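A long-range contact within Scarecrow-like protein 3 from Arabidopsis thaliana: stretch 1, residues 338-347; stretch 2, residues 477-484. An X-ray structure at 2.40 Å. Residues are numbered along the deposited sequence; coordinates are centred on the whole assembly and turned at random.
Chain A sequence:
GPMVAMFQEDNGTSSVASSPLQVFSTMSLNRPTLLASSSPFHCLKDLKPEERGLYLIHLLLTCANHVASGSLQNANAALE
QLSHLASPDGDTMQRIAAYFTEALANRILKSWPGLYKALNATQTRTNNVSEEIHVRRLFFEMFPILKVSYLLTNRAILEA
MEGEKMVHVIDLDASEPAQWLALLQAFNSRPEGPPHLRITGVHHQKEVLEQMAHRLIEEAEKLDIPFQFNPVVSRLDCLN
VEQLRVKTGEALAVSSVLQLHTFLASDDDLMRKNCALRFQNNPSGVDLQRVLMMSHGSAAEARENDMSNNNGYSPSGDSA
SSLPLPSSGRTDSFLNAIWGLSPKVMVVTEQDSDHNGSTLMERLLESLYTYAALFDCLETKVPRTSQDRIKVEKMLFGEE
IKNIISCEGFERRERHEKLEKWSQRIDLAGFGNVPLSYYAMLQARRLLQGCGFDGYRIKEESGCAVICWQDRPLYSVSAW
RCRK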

ATOM      1  N   ILE A 338      27.983 -10.135  22.494  1.00 90.23           N
ATOM      2  CA  ILE A 338      28.331 -11.342  21.752  1.00 84.54           C
ATOM      3  C   ILE A 338      29.637 -11.923  22.272  1.00 98.81           C
ATOM      4  O   ILE A 338      29.772 -13.142  22.434  1.00106.20           O
ATOM      5  N   TRP A 339      30.618 -11.060  22.551  1.00 96.23           N
ATOM      6  CA  TRP A 339      31.902 -11.531  23.061  1.00102.03           C
ATOM      7  C   TRP A 339      31.729 -12.315  24.356  1.00100.30           C
ATOM      8  O   TRP A 339      32.346 -13.370  24.538  1.00103.04           O
ATOM      9  N   GLY A 340      30.880 -11.820  25.262  1.00106.49           N
ATOM     10  CA  GLY A 340      30.674 -12.505  26.526  1.00 97.95           C
ATOM     11  C   GLY A 340      30.074 -13.888  26.373  1.00 99.19           C
ATOM     12  O   GLY A 340      30.263 -14.749  27.236  1.00110.62           O
ATOM     13  N   LEU A 341      29.349 -14.126  25.278  1.00109.76           N
ATOM     14  CA  LEU A 341      28.808 -15.455  25.019  1.00109.24           C
ATOM     15  C   LEU A 341      29.885 -16.465  24.640  1.00105.90           C
ATOM     16  O   LEU A 341      29.578 -17.655  24.526  1.00106.39           O
ATOM     17  N   SER A 342      31.125 -16.015  24.454  1.00 97.14           N
ATOM     18  CA  SER A 342      32.247 -16.855  24.057  1.00 99.11           C
ATOM     19  C   SER A 342      31.946 -17.712  22.821  1.00 99.08           C
ATOM     20  O   SER A 342      32.039 -18.940  22.878  1.00100.50           O
ATOM     21  N   PRO A 343      31.593 -17.101  21.690  1.00 90.30           N
ATOM     22  CA  PRO A 343      31.403 -17.907  20.479  1.00 91.84           C
ATOM     23  C   PRO A 343      32.736 -18.412  19.956  1.00 92.89           C
ATOM     24  O   PRO A 343      33.763 -17.738  20.061  1.00 94.32           O
ATOM     25  N   LYS A 344      32.713 -19.620  19.391  1.00 90.58           N
ATOM     26  CA  LYS A 344      33.925 -20.159  18.789  1.00 87.12           C
ATOM     27  C   LYS A 344      34.239 -19.470  17.468  1.00 88.13           C
ATOM     28  O   LYS A 344      35.407 -19.398  17.071  1.00 88.95           O
ATOM     29  N   VAL A 345      33.220 -18.957  16.785  1.00 84.49           N
ATOM     30  CA  VAL A 345      33.418 -18.164  15.578  1.00 79.79           C
ATOM     31  C   VAL A 345      32.215 -17.246  15.404  1.00 85.43           C
ATOM     32  O   VAL A 345      31.077 -17.625  15.695  1.00 83.98           O
ATOM     33  N   MET A 346      32.478 -16.022  14.955  1.00 84.51           N
ATOM     34  CA  MET A 346      31.439 -15.104  14.517  1.00 83.15           C
ATOM     35  C   MET A 346      31.693 -14.751  13.062  1.00 76.77           C
ATOM     36  O   MET A 346      32.799 -14.331  12.707  1.00 82.93           O
ATOM     37  N   VAL A 347      30.678 -14.925  12.225  1.00 75.35           N
ATOM     38  CA  VAL A 347      30.778 -14.636  10.801  1.00 79.28           C
ATOM     39  C   VAL A 347      29.903 -13.428  10.498  1.00 70.77           C
ATOM     40  O   VAL A 347      28.730 -13.383  10.890  1.00 69.06           O
ATOM     41  N   VAL A 477      32.626 -10.376   3.670  1.00 73.30           N
ATOM     42  CA  VAL A 477      32.405 -11.527   4.538  1.00 70.77           C
ATOM     43  C   VAL A 477      33.663 -11.736   5.370  1.00 75.86           C
ATOM     44  O   VAL A 477      34.768 -11.798   4.821  1.00 82.97           O
ATOM     45  N   SER A 478      33.497 -11.843   6.688  1.00 74.00           N
ATOM     46  CA  SER A 478      34.639 -11.953   7.585  1.00 72.89           C
ATOM     47  C   SER A 478      34.285 -12.851   8.763  1.00 83.91           C
ATOM     48  O   SER A 478      33.139 -12.878   9.221  1.00 90.52           O
ATOM     49  N   ALA A 479      35.287 -13.575   9.254  1.00 76.81           N
ATOM     50  CA  ALA A 479      35.132 -14.505  10.365  1.00 80.62           C
ATOM     51  C   ALA A 479      36.000 -14.059  11.533  1.00 87.38           C
ATOM     52  O   ALA A 479      37.114 -13.560  11.337  1.00 90.96           O
ATOM     53  N   TRP A 480      35.489 -14.243  12.751  1.00 83.57           N
ATOM     54  CA  TRP A 480      36.140 -13.720  13.944  1.00 83.54           C
ATOM     55  C   TRP A 480      36.011 -14.710  15.092  1.00 87.17           C
ATOM     56  O   TRP A 480      35.014 -15.427  15.210  1.00 81.87           O
ATOM     57  N   ARG A 481      37.038 -14.737  15.939  1.00 91.54           N
ATOM     58  CA  ARG A 481      37.057 -15.540  17.151  1.00 98.91           C
ATOM     59  C   ARG A 481      37.383 -14.642  18.336  1.00100.29           C
ATOM     60  O   ARG A 481      37.915 -13.542  18.176  1.00 97.96           O
ATOM     61  N   CYS A 482      37.076 -15.133  19.533  1.00 91.51           N
ATOM     62  CA  CYS A 482      37.271 -14.349  20.746  1.00100.57           C
ATOM     63  C   CYS A 482      38.738 -14.341  21.155  1.00 91.84           C
ATOM     64  O   CYS A 482      39.397 -15.385  21.166  1.00 93.05           O
ATOM     65  N   ARG A 483      39.245 -13.161  21.501  1.00105.08           N
ATOM     66  CA  ARG A 483      40.613 -13.010  21.971  1.00117.40           C
ATOM     67  C   ARG A 483      40.647 -13.030  23.496  1.00121.65           C
ATOM     68  O   ARG A 483      39.639 -12.788  24.165  1.00121.87           O
ATOM     69  N   LYS A 484      41.824 -13.341  24.039  1.00145.14           N
ATOM     70  CA  LYS A 484      42.065 -13.366  25.486  1.00151.96           C
ATOM     71  C   LYS A 484      41.190 -14.383  26.217  1.00150.28           C
ATOM     72  O   LYS A 484      40.392 -15.106  25.620  1.00142.15           O
ATOM     73  OXT LYS A 484      41.273 -14.511  27.439  1.00154.60           O
TER

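Cys482 has the largest area covered by the opposite stretch, 87 Å², and its CA-to-CB bond points toward that stretch. With chi1 at -67° (m), its SG lies 3.5 Å from Pro343 CD and 4.0 Å from Ser342 CA, so the sulfur rests against the turn that follows the helix. The same SG sits 4.4 Å from the centroid of the Trp339 five-membered ring, 28° off the ring normal, an oblique sulfur-aromatic approach.

Trp339 (63 Å² covered) starts sideways, but its t rotamer (chi1 -173°, chi2 92°) brings the indole nearer. Its CZ2 is 3.4 Å from Arg483 O, which lies at the ring edge near its plane; NE1 is hydrogen-bonded elsewhere in the structure.

Trp480 (70 Å²) pairs with Met346 through two backbone hydrogen bonds, Met346 N to Trp480 O at 2.6 Å and Trp480 N to Met346 O at 2.7 Å. This antiparallel pairing places both side chains on one face of the sheet, where Met346 CE comes within 4.3 Å of Trp480 CB. Trp480, m at chi1, directs NE1 to Ser478 OG (2.7 Å), satisfying the indole within its own strand.

The other face carries Val347 and Ala479: Val347 CG1 lies 4.2 Å from Ala479 CB, as does Val345 CG2.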

ATOM      1  CB  ILE A 338      28.406 -11.046  20.243  1.00 90.34           C
ATOM      2  CG1 ILE A 338      27.041 -10.600  19.717  1.00 99.43           C
ATOM      3  CG2 ILE A 338      28.905 -12.267  19.483  1.00 88.71           C
ATOM      4  CD1 ILE A 338      25.937 -11.597  19.972  1.00106.08           C
ATOM      5  CB  TRP A 339      32.847 -10.348  23.272  1.00110.67           C
ATOM      6  CG  TRP A 339      34.247 -10.742  23.643  1.00105.91           C
ATOM      7  CD1 TRP A 339      35.292 -10.949  22.790  1.00106.72           C
ATOM      8  CD2 TRP A 339      34.755 -10.974  24.963  1.00107.34           C
ATOM      9  NE1 TRP A 339      36.418 -11.296  23.495  1.00105.28           N
ATOM     10  CE2 TRP A 339      36.115 -11.320  24.831  1.00108.13           C
ATOM     11  CE3 TRP A 339      34.193 -10.925  26.242  1.00116.37           C
ATOM     12  CZ2 TRP A 339      36.922 -11.614  25.930  1.00107.56           C
ATOM     13  CZ3 TRP A 339      34.996 -11.217  27.333  1.00112.63           C
ATOM     14  CH2 TRP A 339      36.345 -11.556  27.169  1.00105.47           C
ATOM     15  CB  LEU A 341      27.752 -15.387  23.914  1.00107.62           C
ATOM     16  CG  LEU A 341      26.486 -14.593  24.242  1.00117.63           C
ATOM     17  CD1 LEU A 341      25.386 -14.891  23.232  1.00118.96           C
ATOM     18  CD2 LEU A 341      26.015 -14.885  25.660  1.00117.42           C
ATOM     19  CB  SER A 342      32.682 -17.745  25.215  1.00118.74           C
ATOM     20  OG  SER A 342      31.721 -18.753  25.460  1.00135.40           O
ATOM     21  CB  PRO A 343      30.748 -16.927  19.500  1.00 92.88           C
ATOM     22  CG  PRO A 343      31.250 -15.600  19.925  1.00 92.30           C
ATOM     23  CD  PRO A 343      31.331 -15.676  21.429  1.00 83.08           C
ATOM     24  CB  LYS A 344      33.792 -21.668  18.594  1.00 91.70           C
ATOM     25  CG  LYS A 344      34.982 -22.454  19.115  1.00 98.75           C
ATOM     26  CD  LYS A 344      34.794 -23.944  18.917  1.00 96.34           C
ATOM     27  CE  LYS A 344      36.095 -24.685  19.158  1.00101.51           C
ATOM     28  NZ  LYS A 344      35.930 -26.154  19.011  1.00105.25           N
ATOM     29  CB  VAL A 345      33.637 -19.056  14.333  1.00 91.05           C
ATOM     30  CG1 VAL A 345      32.364 -19.811  13.959  1.00 79.08           C
ATOM     31  CG2 VAL A 345      34.135 -18.225  13.158  1.00 84.68           C
ATOM     32  CB  MET A 346      31.403 -13.832  15.369  1.00 89.91           C
ATOM     33  CG  MET A 346      30.376 -12.816  14.886  1.00 84.80           C
ATOM     34  SD  MET A 346      30.238 -11.367  15.949  1.00 89.62           S
ATOM     35  CE  MET A 346      31.834 -10.596  15.692  1.00 93.69           C
ATOM     36  CB  VAL A 347      30.390 -15.856   9.948  1.00 81.19           C
ATOM     37  CG1 VAL A 347      31.420 -16.962  10.129  1.00 84.64           C
ATOM     38  CG2 VAL A 347      29.014 -16.368  10.323  1.00 90.24           C
ATOM     39  CB  VAL A 477      32.068 -12.802   3.741  1.00 77.73           C
ATOM     40  CG1 VAL A 477      31.781 -13.961   4.685  1.00 65.04           C
ATOM     41  CG2 VAL A 477      30.883 -12.559   2.815  1.00 73.07           C
ATOM     42  CB  SER A 478      35.090 -10.577   8.088  1.00 72.58           C
ATOM     43  OG  SER A 478      34.047  -9.920   8.787  1.00 79.28           O
ATOM     44  CB  ALA A 479      35.501 -15.931   9.945  1.00 68.52           C
ATOM     45  CB  TRP A 480      35.539 -12.367  14.351  1.00 71.65           C
ATOM     46  CG  TRP A 480      35.465 -11.400  13.215  1.00 76.75           C
ATOM     47  CD1 TRP A 480      34.457 -11.287  12.298  1.00 74.95           C
ATOM     48  CD2 TRP A 480      36.442 -10.417  12.860  1.00 79.38           C
ATOM     49  NE1 TRP A 480      34.748 -10.291  11.398  1.00 70.29           N
ATOM     50  CE2 TRP A 480      35.961  -9.740  11.721  1.00 83.08           C
ATOM     51  CE3 TRP A 480      37.676 -10.039  13.396  1.00 83.51           C
ATOM     52  CZ2 TRP A 480      36.671  -8.710  11.110  1.00 84.96           C
ATOM     53  CZ3 TRP A 480      38.380  -9.016  12.787  1.00 89.60           C
ATOM     54  CH2 TRP A 480      37.875  -8.364  11.657  1.00 88.02           C
ATOM     55  CB  ARG A 481      38.085 -16.673  17.070  1.00 97.50           C
ATOM     56  CG  ARG A 481      39.514 -16.164  17.009  1.00101.07           C
ATOM     57  CD  ARG A 481      40.529 -17.263  17.249  1.00104.72           C
ATOM     58  NE  ARG A 481      41.448 -16.908  18.328  1.00131.92           N
ATOM     59  CZ  ARG A 481      42.472 -16.071  18.192  1.00134.95           C
ATOM     60  NH1 ARG A 481      43.257 -15.806  19.228  1.00124.21           N
ATOM     61  NH2 ARG A 481      42.711 -15.495  17.021  1.00132.15           N
ATOM     62  CB  CYS A 482      36.413 -14.906  21.879  1.00106.28           C
ATOM     63  SG  CYS A 482      34.643 -14.716  21.625  1.00104.91           S
ATOM     64  CB  ARG A 483      41.225 -11.710  21.441  1.00112.92           C
ATOM     65  CG  ARG A 483      42.742 -11.649  21.530  1.00105.50           C
ATOM     66  CD  ARG A 483      43.282 -10.261  21.223  1.00106.01           C
ATOM     67  NE  ARG A 483      43.113  -9.901  19.819  1.00100.78           N
ATOM     68  CZ  ARG A 483      42.191  -9.056  19.369  1.00114.11           C
ATOM     69  NH1 ARG A 483      41.351  -8.475  20.216  1.00119.78           N
ATOM     70  NH2 ARG A 483      42.111  -8.790  18.074  1.00123.74           N
ATOM     71  CB  LYS A 484      41.854 -11.973  26.094  1.00152.03           C
ATOM     72  CG  LYS A 484      43.012 -11.012  25.882  1.00152.09           C
ATOM     73  CD  LYS A 484      42.660  -9.611  26.357  1.00153.66           C
ATOM     74  CE  LYS A 484      43.713  -9.067  27.308  1.00159.49           C
ATOM     75  NZ  LYS A 484      44.282  -7.777  26.828  1.00160.95           N
TER